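PDB 4YK1: bartonella effector protein (Bep) substrate of VirB T4SS, which is a VirB type IV secretion effector whose BID domain, the part present here, serves as translocation signal, and which is probably a Fic-type AMPylase. Local coordinates for residues 60-65 with 114-119; 43-48 with 52-57; 74-79 with 104-109; 70-75 with 81-86. All blocks are in the same frame, centred on the assembly; numbering follows the deposited sequence.

Contact 1 (60-65 with 114-119)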
loop_
_atom_site.group_PDB
_atom_site.type_symbol
_atom_site.label_atom_id
_atom_site.label_comp_id
_atom_site.label_asym_id
_atom_site.label_seq_id
_atom_site.Cartn_x
_atom_site.Cartn_y
_atom_site.Cartn_z
ATOM N N SER A 60 3.019 1.134 -5.860
ATOM C CA SER A 60 2.856 2.516 -6.325
ATOM C C SER A 60 1.394 2.866 -6.569
ATOM O O SER A 60 0.950 3.953 -6.216
ATOM C CB SER A 60 3.655 2.756 -7.602
ATOM O OG SER A 60 5.008 2.425 -7.390
ATOM N N HIS A 61 0.641 1.942 -7.161
ATOM C CA HIS A 61 -0.775 2.191 -7.428
ATOM C C HIS A 61 -1.602 2.189 -6.141
ATOM O O HIS A 61 -2.538 2.969 -5.992
ATOM C CB HIS A 61 -1.327 1.154 -8.399
ATOM N N ILE A 62 -1.264 1.303 -5.214
ATOM C CA ILE A 62 -1.962 1.262 -3.939
ATOM C C ILE A 62 -1.695 2.546 -3.147
ATOM O O ILE A 62 -2.596 3.083 -2.500
ATOM C CB ILE A 62 -1.560 0.025 -3.148
ATOM C CG1 ILE A 62 -2.109 -1.225 -3.846
ATOM C CG2 ILE A 62 -2.076 0.098 -1.728
ATOM C CD1 ILE A 62 -1.428 -2.494 -3.408
ATOM N N ASN A 63 -0.464 3.049 -3.206
ATOM C CA ASN A 63 -0.141 4.298 -2.505
ATOM C C ASN A 63 -1.014 5.418 -3.029
ATOM O O ASN A 63 -1.381 6.331 -2.285
ATOM C CB ASN A 63 1.329 4.675 -2.669
ATOM C CG ASN A 63 2.242 3.824 -1.821
ATOM O OD1 ASN A 63 1.786 3.092 -0.932
ATOM N ND2 ASN A 63 3.539 3.919 -2.076
ATOM N N ALA A 64 -1.340 5.357 -4.319
ATOM C CA ALA A 64 -2.189 6.382 -4.911
ATOM C C ALA A 64 -3.670 6.041 -4.731
ATOM O O ALA A 64 -4.507 6.936 -4.649
ATOM C CB ALA A 64 -1.854 6.569 -6.383
ATOM N N ASN A 65 -3.985 4.751 -4.653
ATOM C CA ASN A 65 -5.371 4.306 -4.576
ATOM C C ASN A 65 -5.492 3.022 -3.770
ATOM O O ASN A 65 -5.492 1.919 -4.325
ATOM C CB ASN A 65 -5.957 4.105 -5.977
ATOM C CG ASN A 65 -7.399 3.609 -5.939
ATOM O OD1 ASN A 65 -8.090 3.762 -4.929
ATOM N ND2 ASN A 65 -7.859 3.019 -7.041
ATOM N N PHE A 114 -3.444 -6.526 2.042
ATOM C CA PHE A 114 -4.687 -5.949 2.558
ATOM C C PHE A 114 -4.377 -4.980 3.702
ATOM O O PHE A 114 -4.914 -3.871 3.760
ATOM C CB PHE A 114 -5.657 -7.024 3.051
ATOM C CG PHE A 114 -6.977 -6.459 3.486
ATOM C CD1 PHE A 114 -7.988 -6.246 2.563
ATOM C CD2 PHE A 114 -7.187 -6.087 4.815
ATOM C CE1 PHE A 114 -9.201 -5.696 2.955
ATOM C CE2 PHE A 114 -8.394 -5.523 5.213
ATOM C CZ PHE A 114 -9.404 -5.330 4.286
ATOM N N ASN A 115 -3.521 -5.402 4.623
ATOM C CA ASN A 115 -3.196 -4.543 5.768
ATOM C C ASN A 115 -2.433 -3.287 5.348
ATOM O O ASN A 115 -2.648 -2.204 5.899
ATOM C CB ASN A 115 -2.395 -5.322 6.809
ATOM C CG ASN A 115 -3.227 -6.380 7.489
ATOM O OD1 ASN A 115 -4.457 -6.353 7.409
ATOM N ND2 ASN A 115 -2.574 -7.306 8.175
ATOM N N TYR A 116 -1.535 -3.442 4.379
ATOM C CA TYR A 116 -0.790 -2.320 3.825
ATOM C C TYR A 116 -1.752 -1.275 3.259
ATOM O O TYR A 116 -1.598 -0.075 3.505
ATOM C CB TYR A 116 0.185 -2.801 2.739
ATOM C CG TYR A 116 1.019 -1.691 2.117
ATOM C CD1 TYR A 116 0.518 -0.918 1.071
ATOM C CD2 TYR A 116 2.313 -1.419 2.577
ATOM C CE1 TYR A 116 1.273 0.094 0.499
ATOM C CE2 TYR A 116 3.080 -0.402 2.005
ATOM C CZ TYR A 116 2.544 0.354 0.978
ATOM O OH TYR A 116 3.278 1.357 0.396
ATOM N N ALA A 117 -2.737 -1.726 2.490
ATOM C CA ALA A 117 -3.684 -0.802 1.868
ATOM C C ALA A 117 -4.506 -0.059 2.912
ATOM O O ALA A 117 -4.844 1.101 2.716
ATOM C CB ALA A 117 -4.613 -1.538 0.904
ATOM N N ASP A 118 -4.856 -0.736 4.007
ATOM C CA ASP A 118 -5.591 -0.079 5.099
ATOM C C ASP A 118 -4.757 1.040 5.725
ATOM O O ASP A 118 -5.283 2.102 6.068
ATOM C CB ASP A 118 -5.987 -1.091 6.175
ATOM C CG ASP A 118 -6.672 -0.440 7.378
ATOM O OD1 ASP A 118 -7.909 -0.308 7.335
ATOM O OD2 ASP A 118 -5.981 -0.066 8.360
ATOM N N LYS A 119 -3.459 0.793 5.894
ATOM C CA LYS A 119 -2.567 1.800 6.467
ATOM C C LYS A 119 -2.486 3.004 5.541
ATOM O O LYS A 119 -2.577 4.145 5.991
ATOM C CB LYS A 119 -1.156 1.241 6.713
ATOM C CG LYS A 119 -1.063 0.151 7.779
ATOM C CD LYS A 119 0.360 -0.436 7.862
ATOM C CE LYS A 119 0.420 -1.716 8.705
ATOM N NZ LYS A 119 0.528 -2.947 7.843
HETATM O O HOH W 1 5.655 2.733 -0.057
#
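The ring of Y116 reaches from helix 97-140 to the amide of N63 on helix 56-64. The two side chains cross at about a right angle, yet the ring and amide planes are only 27° apart. N63 OD1 comes in at the ring edge, near the ring plane. Y116 OH donates to N63 OD1 at 2.6 Å. The bond lies in the carbonyl plane and uses a lone pair, with a C=O...donor angle of 123°. A water closes a small ring on the same groups. It donates to Y116 OH at 2.8 Å and accepts from N63 ND2 at 3.2 Å. Both ends of the amide are engaged, which fixes its flip.

I62 supplies the apolar half. I62 CG2, anti to the backbone N, touches the ring edge 3.9 Å from Y116 CD1. It lies 4.0 Å from A117 CB. All four residues are buried.

The contact joins helix 56-64 to the long helix 97-140 within the four-helix bundle of the BID domain. The axes of the two segments approach to 9.7 Å, at 39°. Y116 also packs on I34 and S37 of helix 32-49. N63 touches I25 and I28 of helix 21-30.

Contact 2 (43-48 with 52-57)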
loop_
_atom_site.group_PDB
_atom_site.type_symbol
_atom_site.label_atom_id
_atom_site.label_comp_id
_atom_site.label_asym_id
_atom_site.label_seq_id
_atom_site.Cartn_x
_atom_site.Cartn_y
_atom_site.Cartn_z
ATOM N N ALA A 43 10.071 -9.321 1.375
ATOM C CA ALA A 43 10.641 -10.594 1.825
ATOM C C ALA A 43 9.733 -11.776 1.459
ATOM O O ALA A 43 10.203 -12.837 1.022
ATOM C CB ALA A 43 10.900 -10.556 3.331
ATOM N N LEU A 44 8.429 -11.602 1.652
ATOM C CA LEU A 44 7.461 -12.589 1.194
ATOM C C LEU A 44 7.561 -12.794 -0.312
ATOM O O LEU A 44 7.608 -13.929 -0.779
ATOM C CB LEU A 44 6.038 -12.164 1.569
ATOM C CG LEU A 44 5.718 -12.416 3.043
ATOM C CD1 LEU A 44 4.452 -11.639 3.464
ATOM C CD2 LEU A 44 5.548 -13.919 3.261
ATOM N N SER A 45 7.596 -11.697 -1.064
ATOM C CA SER A 45 7.706 -11.775 -2.525
ATOM C C SER A 45 8.946 -12.548 -2.960
ATOM O O SER A 45 8.911 -13.296 -3.937
ATOM C CB SER A 45 7.720 -10.368 -3.147
ATOM O OG SER A 45 6.458 -9.730 -2.962
ATOM N N LYS A 46 10.044 -12.382 -2.233
ATOM C CA LYS A 46 11.251 -13.146 -2.534
ATOM C C LYS A 46 11.027 -14.636 -2.247
ATOM O O LYS A 46 11.365 -15.502 -3.066
ATOM C CB LYS A 46 12.435 -12.599 -1.729
ATOM C CG LYS A 46 13.651 -13.524 -1.687
ATOM C CD LYS A 46 14.305 -13.650 -3.043
ATOM C CE LYS A 46 15.556 -14.523 -2.967
ATOM N NZ LYS A 46 16.071 -14.831 -4.321
ATOM N N LEU A 47 10.423 -14.935 -1.101
ATOM C CA LEU A 47 10.122 -16.323 -0.727
ATOM C C LEU A 47 9.199 -17.037 -1.702
ATOM O O LEU A 47 9.366 -18.227 -1.985
ATOM C CB LEU A 47 9.480 -16.367 0.661
ATOM C CG LEU A 47 10.456 -16.166 1.819
ATOM C CD1 LEU A 47 9.699 -16.140 3.137
ATOM C CD2 LEU A 47 11.512 -17.270 1.807
ATOM N N ILE A 48 8.194 -16.314 -2.187
ATOM C CA ILE A 48 7.135 -16.927 -2.960
ATOM C C ILE A 48 7.489 -16.963 -4.445
ATOM O O ILE A 48 7.295 -17.979 -5.110
ATOM C CB ILE A 48 5.794 -16.189 -2.753
ATOM C CG1 ILE A 48 5.377 -16.227 -1.283
ATOM C CG2 ILE A 48 4.699 -16.816 -3.628
ATOM C CD1 ILE A 48 4.349 -15.172 -0.944
ATOM N N PRO A 52 11.815 -9.991 -5.094
ATOM C CA PRO A 52 11.415 -9.014 -4.076
ATOM C C PRO A 52 10.566 -7.881 -4.649
ATOM O O PRO A 52 9.735 -7.332 -3.932
ATOM C CB PRO A 52 12.755 -8.456 -3.556
ATOM C CG PRO A 52 13.816 -9.360 -4.088
ATOM C CD PRO A 52 13.276 -10.018 -5.310
ATOM N N GLU A 53 10.759 -7.541 -5.923
ATOM C CA GLU A 53 10.082 -6.361 -6.471
ATOM C C GLU A 53 8.920 -6.696 -7.422
ATOM O O GLU A 53 8.424 -5.827 -8.142
ATOM C CB GLU A 53 11.098 -5.456 -7.187
ATOM C CG GLU A 53 12.220 -4.897 -6.278
ATOM C CD GLU A 53 11.708 -4.196 -5.008
ATOM O OE1 GLU A 53 10.698 -3.457 -5.075
ATOM O OE2 GLU A 53 12.331 -4.378 -3.934
ATOM N N ILE A 54 8.459 -7.941 -7.398
ATOM C CA ILE A 54 7.422 -8.374 -8.331
ATOM C C ILE A 54 6.142 -7.528 -8.186
ATOM O O ILE A 54 5.435 -7.309 -9.160
ATOM C CB ILE A 54 7.133 -9.899 -8.168
ATOM C CG1 ILE A 54 6.429 -10.451 -9.409
ATOM C CG2 ILE A 54 6.319 -10.201 -6.887
ATOM C CD1 ILE A 54 6.521 -11.977 -9.519
ATOM N N LEU A 55 5.862 -7.023 -6.989
ATOM C CA LEU A 55 4.682 -6.174 -6.790
ATOM C C LEU A 55 5.025 -4.678 -6.707
ATOM O O LEU A 55 4.220 -3.876 -6.220
ATOM C CB LEU A 55 3.939 -6.576 -5.512
ATOM C CG LEU A 55 3.452 -8.032 -5.413
ATOM C CD1 LEU A 55 2.778 -8.236 -4.069
ATOM C CD2 LEU A 55 2.480 -8.372 -6.539
ATOM N N GLU A 56 6.206 -4.301 -7.177
ATOM C CA GLU A 56 6.650 -2.910 -7.034
ATOM C C GLU A 56 5.678 -1.930 -7.700
ATOM O O GLU A 56 5.324 -0.909 -7.129
ATOM C CB GLU A 56 8.046 -2.744 -7.619
ATOM C CG GLU A 56 8.369 -1.327 -8.036
ATOM C CD GLU A 56 9.700 -1.249 -8.749
ATOM O OE1 GLU A 56 9.738 -1.533 -9.966
ATOM O OE2 GLU A 56 10.705 -0.918 -8.085
ATOM N N GLN A 57 5.219 -2.267 -8.897
ATOM C CA GLN A 57 4.237 -1.438 -9.597
ATOM C C GLN A 57 2.902 -1.373 -8.850
ATOM O O GLN A 57 2.264 -0.323 -8.773
ATOM C CB GLN A 57 4.023 -1.974 -11.014
ATOM C CG GLN A 57 3.518 -0.954 -11.985
ATOM C CD GLN A 57 3.655 -1.408 -13.414
ATOM O OE1 GLN A 57 3.758 -2.601 -13.689
ATOM N NE2 GLN A 57 3.673 -0.455 -14.336
HETATM O O HOH W 2 7.065 -7.222 -4.260
#
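S45 on helix 32-49 faces the connection that leads into helix 56-64. S45 CB lies 3.7 Å from P52 O and 4.0 Å from I54 CG2. One bond further, OG sits beside the backbone N, anti to the carbonyl carbon (chi1 -67°). From there S45 OG is 4.0 Å from I54 CG2 and 4.1 Å from L55 CD1, both van der Waals contacts of the hydroxyl with a methyl. Its hydrogen bonds go to I41 O, one turn back, and to a water, which donates to S45 OG at 2.9 Å.

That water is the polar bridge of the contact. It also donates to P52 O at 2.7 Å and accepts from L55 N at 3.0 Å. It thus ties the helix to two backbone groups of the connection, with no direct hydrogen bond between the segments. At the exposed margin P52 CG lies 4.2 Å from K46 CB. K46 NZ bonds to N50 instead.

The contact closes the tight link between successive helices 32-49 and 56-64 of the BID bundle. A type I turn from E53 to E56 brings L55 to the N-cap position. L55 packs on I113 of helix 97-140, and both I54 and L55 touch I83 in the loop after helix 67-78.

Contact 3 (74-79 with 104-109)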
loop_
_atom_site.group_PDB
_atom_site.type_symbol
_atom_site.label_atom_id
_atom_site.label_comp_id
_atom_site.label_asym_id
_atom_site.label_seq_id
_atom_site.Cartn_x
_atom_site.Cartn_y
_atom_site.Cartn_z
ATOM N N GLU A 74 -7.306 -10.030 -2.890
ATOM C CA GLU A 74 -8.248 -11.078 -3.283
ATOM C C GLU A 74 -7.700 -11.920 -4.439
ATOM O O GLU A 74 -7.857 -13.143 -4.465
ATOM C CB GLU A 74 -9.609 -10.478 -3.690
ATOM C CG GLU A 74 -10.418 -9.932 -2.515
ATOM C CD GLU A 74 -11.592 -9.031 -2.945
ATOM O OE1 GLU A 74 -11.952 -9.006 -4.145
ATOM O OE2 GLU A 74 -12.159 -8.341 -2.068
ATOM N N ARG A 75 -7.097 -11.257 -5.415
ATOM C CA ARG A 75 -6.625 -11.951 -6.606
ATOM C C ARG A 75 -5.472 -12.880 -6.272
ATOM O O ARG A 75 -5.391 -13.984 -6.804
ATOM C CB ARG A 75 -6.231 -10.936 -7.679
ATOM C CG ARG A 75 -7.472 -10.267 -8.302
ATOM C CD ARG A 75 -7.107 -9.223 -9.335
ATOM N NE ARG A 75 -8.293 -8.526 -9.833
ATOM C CZ ARG A 75 -8.249 -7.497 -10.669
ATOM N NH1 ARG A 75 -7.079 -7.055 -11.122
ATOM N NH2 ARG A 75 -9.370 -6.919 -11.063
ATOM N N ILE A 76 -4.603 -12.448 -5.363
ATOM C CA ILE A 76 -3.461 -13.259 -4.945
ATOM C C ILE A 76 -3.944 -14.529 -4.280
ATOM O O ILE A 76 -3.444 -15.613 -4.540
ATOM C CB ILE A 76 -2.537 -12.485 -3.996
ATOM C CG1 ILE A 76 -1.815 -11.369 -4.742
ATOM C CG2 ILE A 76 -1.529 -13.444 -3.295
ATOM C CD1 ILE A 76 -1.063 -10.422 -3.788
ATOM N N ILE A 77 -4.936 -14.406 -3.419
ATOM C CA ILE A 77 -5.395 -15.582 -2.722
ATOM C C ILE A 77 -6.253 -16.434 -3.666
ATOM O O ILE A 77 -6.231 -17.663 -3.564
ATOM C CB ILE A 77 -6.109 -15.194 -1.407
ATOM C CG1 ILE A 77 -6.117 -16.370 -0.438
ATOM C CG2 ILE A 77 -7.496 -14.686 -1.655
ATOM C CD1 ILE A 77 -5.834 -15.966 0.984
ATOM N N ASN A 78 -6.952 -15.813 -4.616
ATOM C CA ASN A 78 -7.726 -16.580 -5.603
ATOM C C ASN A 78 -6.802 -17.494 -6.417
ATOM O O ASN A 78 -7.168 -18.610 -6.738
ATOM C CB ASN A 78 -8.474 -15.688 -6.593
ATOM C CG ASN A 78 -9.675 -14.997 -6.008
ATOM O OD1 ASN A 78 -10.195 -15.374 -4.961
ATOM N ND2 ASN A 78 -10.161 -13.985 -6.730
ATOM N N SER A 79 -5.622 -16.994 -6.788
ATOM C CA SER A 79 -4.657 -17.798 -7.552
ATOM C C SER A 79 -3.280 -17.161 -7.477
ATOM O O SER A 79 -2.941 -16.269 -8.261
ATOM C CB SER A 79 -5.107 -17.955 -9.017
ATOM O OG SER A 79 -4.269 -18.880 -9.708
ATOM N N GLN A 104 1.320 -21.348 0.935
ATOM C CA GLN A 104 0.919 -20.859 2.247
ATOM C C GLN A 104 1.428 -19.440 2.460
ATOM O O GLN A 104 0.699 -18.588 2.960
ATOM C CB GLN A 104 1.423 -21.792 3.355
ATOM C CG GLN A 104 0.644 -23.095 3.463
ATOM C CD GLN A 104 -0.869 -22.868 3.513
ATOM O OE1 GLN A 104 -1.613 -23.381 2.673
ATOM N NE2 GLN A 104 -1.325 -22.085 4.492
ATOM N N ASN A 105 2.672 -19.170 2.072
ATOM C CA ASN A 105 3.190 -17.816 2.215
ATOM C C ASN A 105 2.416 -16.804 1.348
ATOM O O ASN A 105 2.327 -15.638 1.711
ATOM C CB ASN A 105 4.681 -17.757 1.863
ATOM C CG ASN A 105 5.576 -18.129 3.032
ATOM O OD1 ASN A 105 5.278 -17.815 4.184
ATOM N ND2 ASN A 105 6.691 -18.786 2.735
ATOM N N ALA A 106 1.883 -17.234 0.200
ATOM C CA ALA A 106 1.074 -16.337 -0.633
ATOM C C ALA A 106 -0.155 -15.839 0.113
ATOM O O ALA A 106 -0.570 -14.692 -0.077
ATOM C CB ALA A 106 0.655 -17.026 -1.936
ATOM N N LYS A 107 -0.746 -16.690 0.961
ATOM C CA LYS A 107 -1.872 -16.254 1.800
ATOM C C LYS A 107 -1.455 -15.164 2.783
ATOM O O LYS A 107 -2.217 -14.221 3.055
ATOM C CB LYS A 107 -2.476 -17.430 2.581
ATOM C CG LYS A 107 -3.036 -18.530 1.689
ATOM C CD LYS A 107 -3.808 -19.542 2.502
ATOM C CE LYS A 107 -4.646 -20.432 1.608
ATOM N NZ LYS A 107 -3.784 -21.344 0.839
ATOM N N ILE A 108 -0.259 -15.320 3.345
ATOM C CA ILE A 108 0.280 -14.336 4.271
ATOM C C ILE A 108 0.556 -13.036 3.508
ATOM O O ILE A 108 0.298 -11.930 3.998
ATOM C CB ILE A 108 1.555 -14.864 4.958
ATOM C CG1 ILE A 108 1.222 -16.102 5.801
ATOM C CG2 ILE A 108 2.166 -13.773 5.864
ATOM C CD1 ILE A 108 2.456 -16.836 6.322
ATOM N N LEU A 109 1.076 -13.180 2.295
ATOM C CA LEU A 109 1.323 -12.022 1.449
ATOM C C LEU A 109 0.020 -11.294 1.122
ATOM O O LEU A 109 -0.054 -10.061 1.185
ATOM C CB LEU A 109 2.042 -12.454 0.167
ATOM C CG LEU A 109 2.261 -11.350 -0.877
ATOM C CD1 LEU A 109 3.063 -10.156 -0.315
ATOM C CD2 LEU A 109 2.921 -11.913 -2.152
#
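Helix 67-78 packs on the long helix 97-140 in the helical bundle of the BID domain, and this contact lies at the C-terminal end of helix 67-78. I77 and K107 have the nearest CA atoms, 5.8 Å apart. Two neighbouring isoleucines do the touching. I76 points at the partner helix. I76 CG2 is anti to the backbone N and rests 3.6 Å from the backbone oxygen A106 O. I76 CG2 is also 4.4 Å from A106 CB, a looser apolar contact. I76 also reaches S110 one turn on and I83 in the loop that follows its helix.

I77 approaches at the margin. Its CG1 is anti to the backbone N (chi1 -158°), which carries CD1 out over the aliphatic part of K107. There I77 CD1 is 3.9 Å from K107 CG and 4.0 Å from K107 CB. The two side chains cross at about a right angle, and the isoleucine tip lies against the base of the lysine chain. K107 then runs on and bends at its last torsion.

No hydrogen bond or salt bridge joins the two segments. Their contact is made by methyl and methylene groups against alanine, lysine and a backbone carbonyl. The lysine's carbon chain gives I77 an apolar surface to lie on, while K107 NZ keeps a weak bond to Q104 OE1 in its own helix. A contact of this kind depends on shape rather than on bond direction.

Contact 4 (70-75 with 81-86)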
loop_
_atom_site.group_PDB
_atom_site.type_symbol
_atom_site.label_atom_id
_atom_site.label_comp_id
_atom_site.label_asym_id
_atom_site.label_seq_id
_atom_site.Cartn_x
_atom_site.Cartn_y
_atom_site.Cartn_z
ATOM N N ARG A 70 -7.253 -3.979 -1.768
ATOM C CA ARG A 70 -8.249 -4.996 -1.412
ATOM C C ARG A 70 -8.416 -5.974 -2.560
ATOM O O ARG A 70 -8.406 -7.180 -2.365
ATOM C CB ARG A 70 -9.619 -4.385 -1.080
ATOM C CG ARG A 70 -10.709 -5.465 -0.921
ATOM C CD ARG A 70 -12.123 -4.913 -0.724
ATOM N NE ARG A 70 -12.288 -4.242 0.562
ATOM C CZ ARG A 70 -12.522 -4.867 1.713
ATOM N NH1 ARG A 70 -12.653 -4.163 2.829
ATOM N NH2 ARG A 70 -12.610 -6.195 1.753
ATOM N N GLU A 71 -8.559 -5.439 -3.766
ATOM C CA GLU A 71 -8.715 -6.238 -4.982
ATOM C C GLU A 71 -7.493 -7.114 -5.255
ATOM O O GLU A 71 -7.629 -8.317 -5.543
ATOM C CB GLU A 71 -8.999 -5.305 -6.167
ATOM C CG GLU A 71 -8.792 -5.884 -7.553
ATOM C CD GLU A 71 -9.058 -4.842 -8.659
ATOM O OE1 GLU A 71 -8.090 -4.432 -9.346
ATOM O OE2 GLU A 71 -10.236 -4.438 -8.832
ATOM N N LEU A 72 -6.297 -6.536 -5.160
ATOM C CA LEU A 72 -5.082 -7.333 -5.323
ATOM C C LEU A 72 -4.967 -8.415 -4.253
ATOM O O LEU A 72 -4.550 -9.535 -4.551
ATOM C CB LEU A 72 -3.823 -6.460 -5.292
ATOM C CG LEU A 72 -2.491 -7.221 -5.467
ATOM C CD1 LEU A 72 -2.382 -7.952 -6.840
ATOM C CD2 LEU A 72 -1.317 -6.271 -5.312
ATOM N N SER A 73 -5.309 -8.109 -3.004
ATOM C CA SER A 73 -5.219 -9.144 -1.973
ATOM C C SER A 73 -6.133 -10.322 -2.330
ATOM O O SER A 73 -5.765 -11.483 -2.121
ATOM C CB SER A 73 -5.576 -8.600 -0.590
ATOM O OG SER A 73 -6.982 -8.475 -0.431
ATOM N N GLU A 74 -7.306 -10.030 -2.890
ATOM C CA GLU A 74 -8.248 -11.078 -3.283
ATOM C C GLU A 74 -7.700 -11.920 -4.439
ATOM O O GLU A 74 -7.857 -13.143 -4.465
ATOM C CB GLU A 74 -9.609 -10.478 -3.690
ATOM C CG GLU A 74 -10.418 -9.932 -2.515
ATOM C CD GLU A 74 -11.592 -9.031 -2.945
ATOM O OE1 GLU A 74 -11.952 -9.006 -4.145
ATOM O OE2 GLU A 74 -12.159 -8.341 -2.068
ATOM N N ARG A 75 -7.097 -11.257 -5.415
ATOM C CA ARG A 75 -6.625 -11.951 -6.606
ATOM C C ARG A 75 -5.472 -12.880 -6.272
ATOM O O ARG A 75 -5.391 -13.984 -6.804
ATOM C CB ARG A 75 -6.231 -10.936 -7.679
ATOM C CG ARG A 75 -7.472 -10.267 -8.302
ATOM C CD ARG A 75 -7.107 -9.223 -9.335
ATOM N NE ARG A 75 -8.293 -8.526 -9.833
ATOM C CZ ARG A 75 -8.249 -7.497 -10.669
ATOM N NH1 ARG A 75 -7.079 -7.055 -11.122
ATOM N NH2 ARG A 75 -9.370 -6.919 -11.063
ATOM N N LYS A 81 -0.442 -18.085 -8.348
ATOM C CA LYS A 81 0.414 -18.214 -9.521
ATOM C C LYS A 81 0.063 -17.205 -10.616
ATOM O O LYS A 81 0.817 -17.073 -11.570
ATOM C CB LYS A 81 0.342 -19.638 -10.094
ATOM C CG LYS A 81 -0.921 -19.945 -10.828
ATOM C CD LYS A 81 -0.874 -21.380 -11.361
ATOM C CE LYS A 81 -2.099 -21.667 -12.200
ATOM N NZ LYS A 81 -2.104 -23.066 -12.731
ATOM N N SER A 82 -1.066 -16.495 -10.496
ATOM C CA SER A 82 -1.359 -15.420 -11.453
ATOM C C SER A 82 -0.222 -14.392 -11.474
ATOM O O SER A 82 0.104 -13.829 -12.521
ATOM C CB SER A 82 -2.671 -14.704 -11.115
ATOM O OG SER A 82 -2.636 -14.110 -9.821
ATOM N N ILE A 83 0.380 -14.157 -10.315
ATOM C CA ILE A 83 1.444 -13.143 -10.186
ATOM C C ILE A 83 2.711 -13.585 -10.915
ATOM O O ILE A 83 3.398 -12.789 -11.566
ATOM C CB ILE A 83 1.754 -12.857 -8.721
ATOM C CG1 ILE A 83 0.477 -12.438 -7.952
ATOM C CG2 ILE A 83 2.862 -11.807 -8.601
ATOM C CD1 ILE A 83 -0.257 -11.235 -8.522
ATOM N N GLY A 84 3.034 -14.857 -10.768
ATOM C CA GLY A 84 4.183 -15.432 -11.427
ATOM C C GLY A 84 4.331 -16.827 -10.879
ATOM O O GLY A 84 3.568 -17.243 -10.012
ATOM N N ARG A 85 5.324 -17.541 -11.379
ATOM C CA ARG A 85 5.638 -18.888 -10.926
ATOM C C ARG A 85 6.094 -18.906 -9.473
ATOM O O ARG A 85 6.902 -18.070 -9.047
ATOM C CB ARG A 85 6.713 -19.480 -11.842
ATOM C CG ARG A 85 7.140 -20.874 -11.535
ATOM C CD ARG A 85 8.067 -21.347 -12.648
ATOM N NE ARG A 85 8.937 -22.438 -12.227
ATOM C CZ ARG A 85 9.299 -23.445 -13.014
ATOM N NH1 ARG A 85 8.862 -23.498 -14.268
ATOM N NH2 ARG A 85 10.095 -24.398 -12.548
ATOM N N LEU A 86 5.560 -19.862 -8.725
ATOM C CA LEU A 86 5.895 -20.052 -7.311
ATOM C C LEU A 86 7.183 -20.823 -7.141
ATOM O O LEU A 86 7.496 -21.697 -7.940
ATOM C CB LEU A 86 4.769 -20.803 -6.583
ATOM C CG LEU A 86 3.677 -19.977 -5.916
ATOM C CD1 LEU A 86 3.047 -19.029 -6.905
ATOM C CD2 LEU A 86 2.642 -20.907 -5.283
#
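The apolar part of this contact is one pair of side-chain ends. L72 CD1 on helix 67-78 meets I83 CD1 in the following loop at 4.3 Å. Both side chains start off obliquely and turn their tips to one another. For L72, CG is anti to the backbone N (chi1 -180°), and chi2 of 62° then turns CD1 to the loop.

The polar groups come close without bonding across the gap. S82 OG lies 4.1 Å from R75 O, too far for a hydrogen bond. It is bonded instead to S79 O, just beyond the end of the helix. The bond spans S79 to S82 at the start of the loop.

Within the helix, S73 OG donates to R70 O at 2.7 Å in one of two conformers deposited for S73, so this bond is doubtful. R75 and E71 form a weak ion pair. R75 NH2 is 3.3 Å from E71 OE1, but the carboxylate oxygen sits over a face of the guanidinium group and makes no hydrogen bond with it.

The loop runs from helix 67-78 toward strand 90-91. It folds back on the C-terminal half of helix 67-78 in the BID domain. I83 also packs on Y49 of helix 32-49. L86 reaches I48 and Y49 of the same helix, and Y99 and E103 of helix 97-140.

Helix 97-140 is the common partner of contacts 1 and 3, whose centres are about 16 Å apart. Helix 56-64 serves contacts 1 and 2, and helix 67-78 serves contacts 3 and 4. The centre of contact 1 lies about 2 Å from the chain centre; the others lie about 13 to 16 Å from it. Along the chain, contact 2 closes before contact 1 opens, and contacts 3 and 4 are nested inside the loop that contact 1 closes. Contacts 3 and 4 share E74 and R75, with centres about 6 Å apart. Contacts 1 and 3 dock short helices on helix 97-140; contacts 2 and 4 close the connections between and after them, consistent with the BID bundle.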